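Local structure of fatty acid synthase 1, isoform A (6FN6) at residues N401-L406 against L442-V447; T390-I395 against T422-V427; L115-Q120 against S229-I234; L178-L183 against L223-Y228; K599-C604 against T665-K670. The protein probably builds long-chain saturated fatty acids from acetyl-CoA and malonyl-CoA using NADPH, this piece being its modifying region of dehydratase, enoylreductase and ketoreductase. All coordinates share one frame; numbering follows the deposited sequence.

Contact 1: residues N401-L406 against L442-V447; sequences NGFLIL and LARKAV
Arg-444 sets CG anti to its backbone N (chi1 -166°) and stays extended to NE, while Phe-403 holds CG beside its own N, and the two side chains meet. CG of Arg-444 passes over one ring face, offset toward the rim, and CZ of Phe-403 sits 3.2 Å from the guanidinium plane, over its centre, with the two planes 23° apart. In the guanidinium plane Arg-444 NE donates to Asn-401 O (3.3 Å), while its NH1 bonds to Lys-538 O. A leucine in place of Arg-444 would probably leave Asn-401 O without this donor and the ring without the flat group against its tip. Leu-442, branched and apolar, brings CD1 within 3.8 Å of Ile-405 CG1, on the face packed by helix 279-296. Leu-404 and Ala-443 exchange two 2.9 Å bonds, N to O each way; a water joins Gly-402 O to Lys-445 N. Strand 438-445, antiparallel between 402-409 and 426-433, fits a class I methyltransferase-like fold, probably the pseudo-methyltransferase domain of animal synthases.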
# COMPACT_ATOMS: atom_id res chain seq x y z
N ASN A 401 52.59 -64.36 8.46
CA ASN A 401 52.06 -64.19 7.11
C ASN A 401 52.01 -62.71 6.69
O ASN A 401 51.31 -62.35 5.74
CB ASN A 401 50.67 -64.81 7.01
CG ASN A 401 49.72 -64.32 8.09
OD1 ASN A 401 49.96 -63.28 8.71
ND2 ASN A 401 48.65 -65.07 8.32
N GLY A 402 52.76 -61.86 7.39
CA GLY A 402 52.77 -60.44 7.10
C GLY A 402 53.50 -60.12 5.81
O GLY A 402 54.15 -60.98 5.22
N PHE A 403 53.40 -58.86 5.38
CA PHE A 403 54.02 -58.44 4.12
C PHE A 403 55.11 -57.39 4.34
O PHE A 403 55.23 -56.82 5.42
CB PHE A 403 52.96 -57.89 3.17
CG PHE A 403 52.01 -58.92 2.66
CD1 PHE A 403 50.88 -59.27 3.38
CD2 PHE A 403 52.24 -59.55 1.45
CE1 PHE A 403 50.00 -60.23 2.91
CE2 PHE A 403 51.36 -60.51 0.97
CZ PHE A 403 50.24 -60.85 1.70
N LEU A 404 55.92 -57.18 3.31
CA LEU A 404 56.87 -56.07 3.29
C LEU A 404 56.65 -55.23 2.04
O LEU A 404 56.74 -55.73 0.92
CB LEU A 404 58.31 -56.58 3.32
CG LEU A 404 58.79 -57.37 4.54
CD1 LEU A 404 60.22 -57.82 4.32
CD2 LEU A 404 58.68 -56.55 5.81
N ILE A 405 56.35 -53.95 2.24
CA ILE A 405 56.22 -53.03 1.12
C ILE A 405 57.53 -52.26 1.01
O ILE A 405 57.81 -51.37 1.81
CB ILE A 405 55.02 -52.07 1.29
CG1 ILE A 405 53.75 -52.85 1.66
CG2 ILE A 405 54.80 -51.28 0.01
CD1 ILE A 405 52.57 -51.97 1.99
N LEU A 406 58.34 -52.62 0.02
CA LEU A 406 59.66 -52.04 -0.13
C LEU A 406 59.81 -51.29 -1.45
O LEU A 406 59.74 -51.88 -2.52
CB LEU A 406 60.73 -53.13 -0.03
CG LEU A 406 60.65 -54.04 1.20
CD1 LEU A 406 61.66 -55.16 1.10
CD2 LEU A 406 60.86 -53.24 2.48
N LEU A 442 56.37 -56.01 -3.16
CA LEU A 442 55.62 -56.60 -2.07
C LEU A 442 56.18 -58.00 -1.77
O LEU A 442 56.12 -58.89 -2.62
CB LEU A 442 54.13 -56.67 -2.41
CG LEU A 442 53.19 -57.11 -1.28
CD1 LEU A 442 53.17 -56.10 -0.15
CD2 LEU A 442 51.79 -57.33 -1.81
N ALA A 443 56.70 -58.18 -0.56
CA ALA A 443 57.37 -59.43 -0.21
C ALA A 443 56.65 -60.15 0.92
O ALA A 443 55.93 -59.54 1.71
CB ALA A 443 58.81 -59.15 0.19
N ARG A 444 56.86 -61.47 0.98
CA ARG A 444 56.18 -62.33 1.94
C ARG A 444 56.95 -63.64 2.07
O ARG A 444 57.63 -64.06 1.13
CB ARG A 444 54.75 -62.61 1.47
CG ARG A 444 53.83 -63.22 2.52
CD ARG A 444 52.55 -63.74 1.87
NE ARG A 444 51.39 -63.71 2.76
CZ ARG A 444 50.17 -64.11 2.42
NH1 ARG A 444 49.95 -64.61 1.21
NH2 ARG A 444 49.18 -64.04 3.29
N LYS A 445 56.88 -64.28 3.24
CA LYS A 445 57.47 -65.61 3.40
C LYS A 445 56.65 -66.61 2.59
O LYS A 445 55.42 -66.58 2.62
CB LYS A 445 57.52 -66.03 4.87
CG LYS A 445 58.64 -65.38 5.68
CD LYS A 445 58.76 -65.99 7.07
CE LYS A 445 59.86 -67.04 7.15
NZ LYS A 445 61.22 -66.44 7.04
N ALA A 446 57.33 -67.48 1.86
CA ALA A 446 56.66 -68.50 1.06
C ALA A 446 56.11 -69.63 1.93
O ALA A 446 56.52 -69.79 3.08
CB ALA A 446 57.61 -69.06 0.02
N VAL A 447 55.15 -70.38 1.39
CA VAL A 447 54.62 -71.56 2.07
C VAL A 447 54.98 -72.80 1.25
O VAL A 447 55.15 -72.72 0.04
CB VAL A 447 53.10 -71.48 2.28
CG1 VAL A 447 52.73 -70.25 3.09
CG2 VAL A 447 52.36 -71.50 0.94
O HOH W 1 55.83 -63.37 5.39

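Contact 2: residues T390-I395 against T422-V427; sequences TLENSI and TKFGFV
The ring of Phe-424 carries the CD2 methyl of Leu-391 over one face, 4.1 Å from the centroid and 29° off the normal, a CH-pi contact. At its edge, in the ring plane, lies OE2 of Glu-392, which comes to 3.6 Å from Phe-424 CE1; the carboxylate is turned 56° from the ring. The second ring, Phe-426, has Phe-424 O in its plane at the edge, and Ile-395 comes to it tip to tip, with CG2 3.5 Å from CE1. Ile-395 serves both aromatics, because its CD1 also lies 4.0 Å from Phe-424 CB. With chi1 at -65° its CG1 is anti to the carbonyl carbon and CG2 anti to the backbone N, and both branches can then reach Phe-426. A branched, apolar residue suits a place where it must touch both phenylalanines. Glu-392 belongs at the more open margin: its carbon chain crosses Phe-424 at about a right angle, and OE2 has a weak bond to Thr-388 OG1. Within the helix, Ser-394 OG donates to Thr-390 O (2.7 Å), which Ser-394 N reaches from the opposite face of the carbonyl plane. Helix 389-395 thus packs on the corner where helix 410-423 gives way to strand 426-433, a corner formed as a Schellman motif with Gly-425, at positive phi, as its C-prime residue.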
# COMPACT_ATOMS: atom_id res chain seq x y z
N THR A 390 68.50 -53.62 9.20
CA THR A 390 67.24 -52.92 8.97
C THR A 390 66.18 -53.91 8.49
O THR A 390 65.06 -53.92 9.00
CB THR A 390 67.41 -51.79 7.93
OG1 THR A 390 68.44 -50.89 8.35
CG2 THR A 390 66.11 -51.01 7.77
N LEU A 391 66.55 -54.73 7.52
CA LEU A 391 65.66 -55.76 6.99
C LEU A 391 65.28 -56.77 8.06
O LEU A 391 64.11 -57.11 8.23
CB LEU A 391 66.31 -56.47 5.81
CG LEU A 391 65.56 -57.67 5.22
CD1 LEU A 391 64.20 -57.24 4.69
CD2 LEU A 391 66.38 -58.33 4.13
N GLU A 392 66.28 -57.26 8.79
CA GLU A 392 66.08 -58.30 9.80
C GLU A 392 64.99 -57.92 10.80
O GLU A 392 64.07 -58.70 11.05
CB GLU A 392 67.39 -58.58 10.54
CG GLU A 392 68.19 -59.73 9.95
CD GLU A 392 69.54 -59.90 10.61
OE1 GLU A 392 69.72 -59.39 11.74
OE2 GLU A 392 70.42 -60.54 10.01
N ASN A 393 65.09 -56.72 11.36
CA ASN A 393 64.17 -56.29 12.40
C ASN A 393 62.80 -55.95 11.81
O ASN A 393 61.80 -55.93 12.52
CB ASN A 393 64.74 -55.09 13.15
CG ASN A 393 65.95 -55.46 13.99
OD1 ASN A 393 65.94 -56.46 14.70
ND2 ASN A 393 67.00 -54.65 13.89
N SER A 394 62.77 -55.68 10.51
CA SER A 394 61.51 -55.47 9.82
C SER A 394 60.77 -56.80 9.70
O SER A 394 59.55 -56.86 9.82
CB SER A 394 61.74 -54.86 8.43
OG SER A 394 62.42 -53.63 8.51
N ILE A 395 61.53 -57.87 9.49
CA ILE A 395 60.97 -59.21 9.36
C ILE A 395 60.45 -59.68 10.72
O ILE A 395 59.43 -60.35 10.80
CB ILE A 395 62.02 -60.19 8.80
CG1 ILE A 395 62.40 -59.79 7.37
CG2 ILE A 395 61.49 -61.62 8.83
CD1 ILE A 395 63.65 -60.46 6.86
N THR A 422 65.68 -63.46 -1.12
CA THR A 422 65.81 -64.91 -1.20
C THR A 422 66.65 -65.40 -0.02
O THR A 422 66.33 -66.41 0.61
CB THR A 422 66.45 -65.36 -2.53
OG1 THR A 422 65.67 -64.87 -3.63
CG2 THR A 422 66.52 -66.88 -2.61
N LYS A 423 67.72 -64.67 0.27
CA LYS A 423 68.63 -65.03 1.35
C LYS A 423 67.90 -65.12 2.69
O LYS A 423 68.21 -65.98 3.51
CB LYS A 423 69.76 -64.00 1.45
CG LYS A 423 70.67 -64.17 2.66
CD LYS A 423 71.71 -63.07 2.71
CE LYS A 423 72.56 -63.16 3.97
NZ LYS A 423 73.45 -61.97 4.11
N PHE A 424 66.93 -64.24 2.90
CA PHE A 424 66.19 -64.21 4.16
C PHE A 424 64.87 -64.96 4.07
O PHE A 424 64.01 -64.82 4.95
CB PHE A 424 65.97 -62.76 4.60
CG PHE A 424 67.18 -62.14 5.24
CD1 PHE A 424 67.35 -62.17 6.61
CD2 PHE A 424 68.17 -61.55 4.46
CE1 PHE A 424 68.47 -61.61 7.20
CE2 PHE A 424 69.29 -60.98 5.05
CZ PHE A 424 69.44 -61.02 6.42
N GLY A 425 64.71 -65.76 3.02
CA GLY A 425 63.57 -66.65 2.92
C GLY A 425 62.28 -66.01 2.45
O GLY A 425 61.19 -66.58 2.62
N PHE A 426 62.39 -64.83 1.86
CA PHE A 426 61.22 -64.10 1.38
C PHE A 426 61.11 -64.22 -0.14
O PHE A 426 62.11 -64.43 -0.83
CB PHE A 426 61.29 -62.63 1.80
CG PHE A 426 60.71 -62.37 3.15
CD1 PHE A 426 61.33 -62.85 4.29
CD2 PHE A 426 59.54 -61.65 3.29
CE1 PHE A 426 60.80 -62.62 5.54
CE2 PHE A 426 59.00 -61.41 4.54
CZ PHE A 426 59.63 -61.90 5.67
N VAL A 427 59.89 -64.09 -0.65
CA VAL A 427 59.64 -64.14 -2.08
C VAL A 427 58.96 -62.85 -2.52
O VAL A 427 58.16 -62.27 -1.78
CB VAL A 427 58.80 -65.38 -2.45
CG1 VAL A 427 57.38 -65.26 -1.89
CG2 VAL A 427 58.76 -65.57 -3.96

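Contact 3: residues L115-Q120 against S229-I234; sequences LPLEEQ and SDINVI
Leu-117 points its CB at Ile-231 and Val-233, and its CG stands anti to the carbonyl carbon (chi1 -69°), beside the backbone N. Beyond CG the Leu-117 chain forks: its CD2 meets Ile-231 CD1 at 3.9 Å, and its CD1 touches the same methyl at 4.0 Å while also lying 4.2 Å from Val-233 CG1. Leu-117 and Ile-231 therefore approach tip to tip, the single CD1 of the isoleucine set against both leucine methyls. Leu-115 comes in beside it, CD1 being 4.1 Å from Val-233 CG2 and more loosely placed, 4.4 Å, from Ile-231 CD1. Pro-116 is the centre of an inverse gamma turn, with a weak bond from Leu-117 N to Leu-115 O, and the leucines flanking it both point toward 229-234. The loop carrying them runs from strand 98-105 to strand 129-130 and is probably the linker between the two hotdog folds of the dehydratase, here lying against the C-terminal one. On the other side Asn-232 and Val-233 both face Tyr-228 in a G1 beta bulge, and Asn-232 takes up the positive phi. Aliphatic residues suit a contact made wholly of methyl groups, with no hydrogen bond across it. Polar ties flank it: Leu-115 N bonds to Glu-240 OE1, and Glu-118 O to the hydroxyl of Tyr-228. Arg-774 of the second subunit packs on both Leu-117 and Ile-231.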
# COMPACT_ATOMS: atom_id res chain seq x y z
N LEU A 115 -17.62 -21.04 3.00
CA LEU A 115 -18.06 -21.13 1.61
C LEU A 115 -18.89 -22.39 1.39
O LEU A 115 -18.53 -23.46 1.89
CB LEU A 115 -16.86 -21.11 0.66
CG LEU A 115 -16.04 -19.82 0.55
CD1 LEU A 115 -14.80 -20.06 -0.29
CD2 LEU A 115 -16.87 -18.70 -0.05
N PRO A 116 -19.99 -22.29 0.61
CA PRO A 116 -20.82 -23.46 0.31
C PRO A 116 -20.20 -24.33 -0.78
O PRO A 116 -20.58 -24.21 -1.95
CB PRO A 116 -22.13 -22.83 -0.16
CG PRO A 116 -21.73 -21.55 -0.77
CD PRO A 116 -20.55 -21.05 0.03
N LEU A 117 -19.27 -25.19 -0.41
CA LEU A 117 -18.53 -25.99 -1.38
C LEU A 117 -18.88 -27.47 -1.25
O LEU A 117 -18.90 -28.02 -0.15
CB LEU A 117 -17.02 -25.79 -1.19
CG LEU A 117 -16.50 -24.40 -1.56
CD1 LEU A 117 -15.10 -24.18 -1.00
CD2 LEU A 117 -16.52 -24.18 -3.06
N GLU A 118 -19.14 -28.10 -2.40
CA GLU A 118 -19.45 -29.52 -2.44
C GLU A 118 -18.22 -30.33 -2.83
O GLU A 118 -17.33 -29.84 -3.52
CB GLU A 118 -20.60 -29.78 -3.42
CG GLU A 118 -21.97 -29.39 -2.89
CD GLU A 118 -22.46 -30.31 -1.79
OE1 GLU A 118 -21.74 -31.28 -1.46
OE2 GLU A 118 -23.56 -30.07 -1.25
N GLU A 119 -18.19 -31.58 -2.38
CA GLU A 119 -17.06 -32.47 -2.65
C GLU A 119 -16.79 -32.63 -4.14
O GLU A 119 -17.70 -32.60 -4.96
CB GLU A 119 -17.32 -33.85 -2.03
CG GLU A 119 -17.26 -33.87 -0.51
CD GLU A 119 -17.31 -35.27 0.06
OE1 GLU A 119 -16.51 -36.12 -0.38
OE2 GLU A 119 -18.16 -35.53 0.94
N GLN A 120 -15.51 -32.80 -4.48
CA GLN A 120 -15.10 -33.02 -5.86
C GLN A 120 -15.05 -34.51 -6.17
O GLN A 120 -14.89 -35.34 -5.27
CB GLN A 120 -13.73 -32.39 -6.12
CG GLN A 120 -13.72 -30.87 -6.08
CD GLN A 120 -12.32 -30.30 -6.10
OE1 GLN A 120 -11.91 -29.66 -7.07
NE2 GLN A 120 -11.57 -30.52 -5.02
N SER A 229 -8.53 -25.45 -7.06
CA SER A 229 -7.44 -24.66 -7.64
C SER A 229 -7.91 -23.31 -8.20
O SER A 229 -7.14 -22.35 -8.20
CB SER A 229 -6.75 -25.47 -8.75
OG SER A 229 -7.67 -25.85 -9.75
N ASP A 230 -9.14 -23.25 -8.69
CA ASP A 230 -9.66 -22.01 -9.27
C ASP A 230 -9.80 -20.91 -8.23
O ASP A 230 -9.36 -19.77 -8.45
CB ASP A 230 -11.01 -22.25 -9.95
CG ASP A 230 -10.90 -23.10 -11.19
OD1 ASP A 230 -9.83 -23.71 -11.40
OD2 ASP A 230 -11.88 -23.16 -11.97
N ILE A 231 -10.40 -21.24 -7.09
CA ILE A 231 -10.66 -20.26 -6.04
C ILE A 231 -9.55 -20.26 -4.99
O ILE A 231 -9.52 -19.40 -4.11
CB ILE A 231 -12.03 -20.50 -5.39
CG1 ILE A 231 -12.10 -21.89 -4.76
CG2 ILE A 231 -13.14 -20.33 -6.43
CD1 ILE A 231 -13.34 -22.13 -3.91
N ASN A 232 -8.66 -21.24 -5.07
CA ASN A 232 -7.54 -21.35 -4.13
C ASN A 232 -8.03 -21.56 -2.70
O ASN A 232 -7.83 -20.71 -1.84
CB ASN A 232 -6.65 -20.11 -4.20
CG ASN A 232 -5.33 -20.30 -3.47
OD1 ASN A 232 -5.20 -21.16 -2.60
ND2 ASN A 232 -4.34 -19.48 -3.82
N VAL A 233 -8.65 -22.71 -2.45
CA VAL A 233 -9.17 -23.03 -1.13
C VAL A 233 -8.85 -24.48 -0.75
O VAL A 233 -8.98 -25.39 -1.56
CB VAL A 233 -10.69 -22.77 -1.05
CG1 VAL A 233 -11.24 -23.17 0.32
CG2 VAL A 233 -11.00 -21.32 -1.34
N ILE A 234 -8.41 -24.66 0.50
CA ILE A 234 -8.22 -25.99 1.07
C ILE A 234 -9.28 -26.16 2.15
O ILE A 234 -9.26 -25.44 3.15
CB ILE A 234 -6.81 -26.19 1.64
CG1 ILE A 234 -5.73 -25.78 0.64
CG2 ILE A 234 -6.59 -27.64 2.05
CD1 ILE A 234 -4.47 -25.26 1.31

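Contact 4: residues L178-L183 against L223-Y228; sequences LQFSIL and LPVQWY
Phe-180 receives Val-225 on one ring face: CG1 of the valine sits over the centre, 3.7 Å from the centroid and 8° off the normal, a CH-pi contact. The second methyl, CG2, reaches the rim at CD2 of Phe-180 (3.9 Å). At the edge, near the ring plane, CB of Trp-227 lies 3.8 Å from CE2. The next residue, Ser-181, places OG over a face of the Trp-227 ring, toward the rim, at 4.3 Å from CZ3, a loose contact that suits a small residue where helix and strand backbones come nearest. Phe-180 gets to the valine because its CG is anti to the backbone N (chi1 -176°), and a flat ring offers a methyl a broad surface. An alanine at Phe-180 would probably open a gap beneath the two methyls of Val-225 and leave Trp-227 CB without its neighbour. Farther out, strand 223-228 is held by backbone bonds from Val-225 to Gly-162 on one side and from Gln-226 to Lys-235 on the other. Gln-179 donates from NE2 to OD2 of Asp-175, the predicted proton donor, whose side chain is about 10 Å from that of Phe-180. Helix 170-183 thus lies against the strands of the predicted C-terminal hotdog fold, the axis of 178-183 passing 9.2 Å from that of 223-228 at closest approach, with Ile-234 of the next strand touching Ser-181, Val-225 and Trp-227.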
# COMPACT_ATOMS: atom_id res chain seq x y z
N LEU A 178 -1.96 -28.34 4.83
CA LEU A 178 -0.93 -27.62 4.09
C LEU A 178 -0.07 -28.58 3.28
O LEU A 178 0.32 -28.29 2.15
CB LEU A 178 -0.05 -26.79 5.03
CG LEU A 178 -0.76 -25.82 5.97
CD1 LEU A 178 0.26 -24.94 6.68
CD2 LEU A 178 -1.78 -24.98 5.23
N GLN A 179 0.23 -29.73 3.87
CA GLN A 179 0.97 -30.77 3.17
C GLN A 179 0.21 -31.14 1.90
O GLN A 179 0.79 -31.28 0.83
CB GLN A 179 1.15 -32.01 4.05
CG GLN A 179 1.93 -31.77 5.32
CD GLN A 179 2.03 -33.03 6.17
OE1 GLN A 179 1.61 -34.10 5.75
NE2 GLN A 179 2.58 -32.89 7.37
N PHE A 180 -1.10 -31.30 2.05
CA PHE A 180 -1.95 -31.73 0.95
C PHE A 180 -1.92 -30.74 -0.21
O PHE A 180 -1.93 -31.13 -1.38
CB PHE A 180 -3.38 -31.93 1.43
CG PHE A 180 -4.30 -32.47 0.37
CD1 PHE A 180 -4.33 -33.82 0.10
CD2 PHE A 180 -5.11 -31.61 -0.35
CE1 PHE A 180 -5.17 -34.32 -0.88
CE2 PHE A 180 -5.95 -32.10 -1.33
CZ PHE A 180 -5.98 -33.46 -1.59
N SER A 181 -1.90 -29.45 0.12
CA SER A 181 -1.86 -28.40 -0.89
C SER A 181 -0.52 -28.40 -1.62
O SER A 181 -0.44 -28.06 -2.80
CB SER A 181 -2.11 -27.04 -0.25
OG SER A 181 -2.16 -26.01 -1.22
N ILE A 182 0.53 -28.79 -0.92
CA ILE A 182 1.87 -28.79 -1.48
C ILE A 182 2.01 -29.95 -2.47
O ILE A 182 2.81 -29.87 -3.41
CB ILE A 182 2.94 -28.86 -0.37
CG1 ILE A 182 2.97 -27.54 0.41
CG2 ILE A 182 4.32 -29.17 -0.94
CD1 ILE A 182 3.71 -27.62 1.74
N LEU A 183 1.24 -31.01 -2.27
CA LEU A 183 1.28 -32.17 -3.16
C LEU A 183 0.93 -31.79 -4.59
O LEU A 183 1.57 -32.24 -5.53
CB LEU A 183 0.30 -33.25 -2.68
CG LEU A 183 0.78 -34.36 -1.75
CD1 LEU A 183 -0.34 -35.37 -1.56
CD2 LEU A 183 2.04 -35.05 -2.27
N LEU A 223 -10.73 -37.78 7.59
CA LEU A 223 -11.70 -36.80 7.13
C LEU A 223 -11.39 -36.34 5.71
O LEU A 223 -10.22 -36.23 5.34
CB LEU A 223 -11.71 -35.58 8.07
CG LEU A 223 -12.12 -35.81 9.52
CD1 LEU A 223 -11.54 -34.71 10.40
CD2 LEU A 223 -13.63 -35.86 9.66
N PRO A 224 -12.43 -36.05 4.90
CA PRO A 224 -12.17 -35.58 3.54
C PRO A 224 -11.47 -34.23 3.47
O PRO A 224 -11.81 -33.32 4.24
CB PRO A 224 -13.58 -35.47 2.93
CG PRO A 224 -14.47 -36.26 3.81
CD PRO A 224 -13.87 -36.18 5.18
N VAL A 225 -10.51 -34.10 2.56
CA VAL A 225 -9.86 -32.81 2.31
C VAL A 225 -10.02 -32.48 0.83
O VAL A 225 -9.93 -33.35 -0.03
CB VAL A 225 -8.37 -32.83 2.73
CG1 VAL A 225 -7.60 -33.88 1.95
CG2 VAL A 225 -7.75 -31.46 2.54
N GLN A 226 -10.27 -31.20 0.54
CA GLN A 226 -10.53 -30.75 -0.82
C GLN A 226 -9.59 -29.62 -1.22
O GLN A 226 -9.24 -28.77 -0.40
CB GLN A 226 -11.98 -30.29 -0.97
CG GLN A 226 -13.01 -31.32 -0.54
CD GLN A 226 -13.08 -32.51 -1.48
OE1 GLN A 226 -12.74 -32.40 -2.66
NE2 GLN A 226 -13.51 -33.65 -0.96
N TRP A 227 -9.17 -29.62 -2.48
CA TRP A 227 -8.36 -28.55 -3.03
C TRP A 227 -8.98 -28.00 -4.30
O TRP A 227 -8.99 -28.66 -5.34
CB TRP A 227 -6.94 -29.03 -3.30
CG TRP A 227 -6.15 -28.14 -4.22
CD1 TRP A 227 -5.60 -28.48 -5.42
CD2 TRP A 227 -5.85 -26.75 -4.02
NE1 TRP A 227 -4.96 -27.39 -5.98
CE2 TRP A 227 -5.10 -26.32 -5.13
CE3 TRP A 227 -6.13 -25.83 -3.00
CZ2 TRP A 227 -4.63 -25.01 -5.26
CZ3 TRP A 227 -5.66 -24.53 -3.13
CH2 TRP A 227 -4.93 -24.14 -4.25
N TYR A 228 -9.52 -26.78 -4.21
CA TYR A 228 -10.12 -26.10 -5.35
C TYR A 228 -9.13 -25.09 -5.93
O TYR A 228 -8.92 -24.02 -5.37
CB TYR A 228 -11.41 -25.40 -4.93
CG TYR A 228 -12.37 -26.28 -4.17
CD1 TYR A 228 -12.28 -26.41 -2.79
CD2 TYR A 228 -13.37 -26.99 -4.84
CE1 TYR A 228 -13.16 -27.22 -2.09
CE2 TYR A 228 -14.25 -27.80 -4.14
CZ TYR A 228 -14.14 -27.92 -2.77
OH TYR A 228 -15.01 -28.72 -2.08

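Contact 5: residues K599-C604 against T665-K670; sequences KNLETC and TCVASK
Asn-600 and Lys-670 meet where the pairing begins, through a weak bond from Lys-670 N to Asn-600 OD1; the asparagine is poorly ordered, its detail doubtful. Leu-601, in a non-hydrogen-bonded pair with Ser-669, turns instead to Val-667 and sets CB 3.7 Å from its CG1, the two side chains crossing obliquely. Glu-602 forms a hydrogen-bonded pair with Ala-668, Glu-602 N to Ala-668 O at 2.9 Å and, in return, Ala-668 N to Glu-602 O at 2.8 Å. Its side chain starts with CG anti to the backbone N and bends at chi2 (75°), and OE1 makes a long, weak salt bridge of 3.5 Å to Lys-670 NZ. Thr-603 faces Val-667 with OG1 3.8 Å from CG2, a beta-branched pair on a strand face open enough for a hydroxyl. Cys-604 closes the run: its N donates to Cys-666 O at 2.7 Å, almost straight at 174°, and its O accepts from Cys-666 N at 3.1 Å. The small Cys-604, Cys-666 and Ala-668 leave room for Phe-643 of strand 642-646, which touches all three, in a sheet that probably belongs to the substrate-binding part of the enoylreductase. The backbone does most of the joining, while the lysine adds a weak electrostatic tie; Asp-647, close to OE2 of Glu-602, would tend to favour a proton on one acid, and Lys-670 would probably offset this in part.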
# COMPACT_ATOMS: atom_id res chain seq x y z
N LYS A 599 10.17 -23.34 -37.04
CA LYS A 599 9.18 -22.34 -36.67
C LYS A 599 9.71 -20.93 -36.94
O LYS A 599 10.15 -20.63 -38.05
CB LYS A 599 8.79 -22.51 -35.19
CG LYS A 599 8.26 -23.89 -34.83
CD LYS A 599 8.66 -24.29 -33.42
CE LYS A 599 8.13 -23.32 -32.38
NZ LYS A 599 8.46 -23.76 -30.99
N ASN A 600 9.65 -20.07 -35.92
CA ASN A 600 10.20 -18.73 -36.02
C ASN A 600 11.41 -18.63 -35.09
O ASN A 600 11.51 -17.71 -34.28
CB ASN A 600 9.15 -17.68 -35.66
CG ASN A 600 9.62 -16.27 -35.91
OD1 ASN A 600 10.81 -16.01 -36.02
ND2 ASN A 600 8.67 -15.34 -35.99
N LEU A 601 12.32 -19.59 -35.22
CA LEU A 601 13.50 -19.66 -34.37
C LEU A 601 14.78 -19.66 -35.20
O LEU A 601 14.76 -19.98 -36.39
CB LEU A 601 13.45 -20.92 -33.50
CG LEU A 601 12.20 -21.10 -32.63
CD1 LEU A 601 12.19 -22.46 -31.97
CD2 LEU A 601 12.10 -19.99 -31.59
N GLU A 602 15.88 -19.28 -34.57
CA GLU A 602 17.17 -19.22 -35.25
C GLU A 602 18.30 -19.59 -34.29
O GLU A 602 18.46 -18.97 -33.24
CB GLU A 602 17.40 -17.82 -35.82
CG GLU A 602 18.63 -17.68 -36.70
CD GLU A 602 18.44 -18.30 -38.07
OE1 GLU A 602 17.49 -19.10 -38.24
OE2 GLU A 602 19.24 -17.99 -38.98
N THR A 603 19.09 -20.59 -34.67
CA THR A 603 20.24 -21.00 -33.88
C THR A 603 21.40 -20.07 -34.21
O THR A 603 21.86 -20.02 -35.35
CB THR A 603 20.64 -22.46 -34.15
OG1 THR A 603 19.48 -23.30 -34.05
CG2 THR A 603 21.68 -22.93 -33.13
N CYS A 604 21.87 -19.34 -33.21
CA CYS A 604 22.94 -18.36 -33.40
C CYS A 604 24.22 -18.78 -32.69
O CYS A 604 24.19 -19.56 -31.74
CB CYS A 604 22.49 -16.99 -32.90
SG CYS A 604 20.99 -16.36 -33.68
N THR A 665 26.19 -21.51 -28.10
CA THR A 665 25.14 -21.32 -29.10
C THR A 665 23.81 -21.07 -28.41
O THR A 665 23.58 -21.55 -27.30
CB THR A 665 25.01 -22.53 -30.04
OG1 THR A 665 25.03 -23.74 -29.27
CG2 THR A 665 26.16 -22.56 -31.04
N CYS A 666 22.93 -20.32 -29.06
CA CYS A 666 21.61 -20.02 -28.51
C CYS A 666 20.56 -19.96 -29.61
O CYS A 666 20.83 -19.48 -30.71
CB CYS A 666 21.64 -18.71 -27.73
SG CYS A 666 20.09 -18.34 -26.86
N VAL A 667 19.37 -20.46 -29.30
CA VAL A 667 18.23 -20.35 -30.21
C VAL A 667 17.44 -19.10 -29.88
O VAL A 667 16.84 -19.00 -28.81
CB VAL A 667 17.35 -21.61 -30.15
CG1 VAL A 667 16.16 -21.48 -31.09
CG2 VAL A 667 18.15 -22.85 -30.48
N ALA A 668 17.44 -18.14 -30.80
CA ALA A 668 16.76 -16.86 -30.57
C ALA A 668 15.52 -16.71 -31.45
O ALA A 668 15.45 -17.29 -32.54
CB ALA A 668 17.73 -15.71 -30.83
N SER A 669 14.55 -15.94 -30.97
CA SER A 669 13.33 -15.65 -31.72
C SER A 669 13.53 -14.45 -32.65
O SER A 669 14.01 -13.41 -32.21
CB SER A 669 12.17 -15.40 -30.76
OG SER A 669 11.02 -14.95 -31.47
N LYS A 670 13.15 -14.60 -33.91
CA LYS A 670 13.37 -13.55 -34.90
C LYS A 670 12.67 -12.26 -34.50
O LYS A 670 13.17 -11.16 -34.76
CB LYS A 670 12.88 -13.97 -36.29
CG LYS A 670 13.51 -15.25 -36.82
CD LYS A 670 12.94 -15.60 -38.19
CE LYS A 670 13.39 -16.97 -38.67
NZ LYS A 670 14.84 -17.00 -39.02

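From the N terminus, contact 3 opens at 115-120 and closes at 229-234; contact 4, which pairs 178-183 with 223-228, is nested inside that loop. Both lie in the dehydratase and touch, Tyr-228 of contact 4 bonding through its backbone N to Val-233 O of contact 3. Contacts 1 and 2 cross: contact 2 opens at 390-395 and contact 1 at 401-406; 422-427 closes contact 2 and 442-447 closes contact 1. They share one sheet, strands 426-433 and 438-445 being neighbours, and contact 2 adds the helices beside it. Contact 5 closes a separate loop in what is probably the enoylreductase; its centre is about 43 Å from that of contact 3 and 67 Å from that of contact 1.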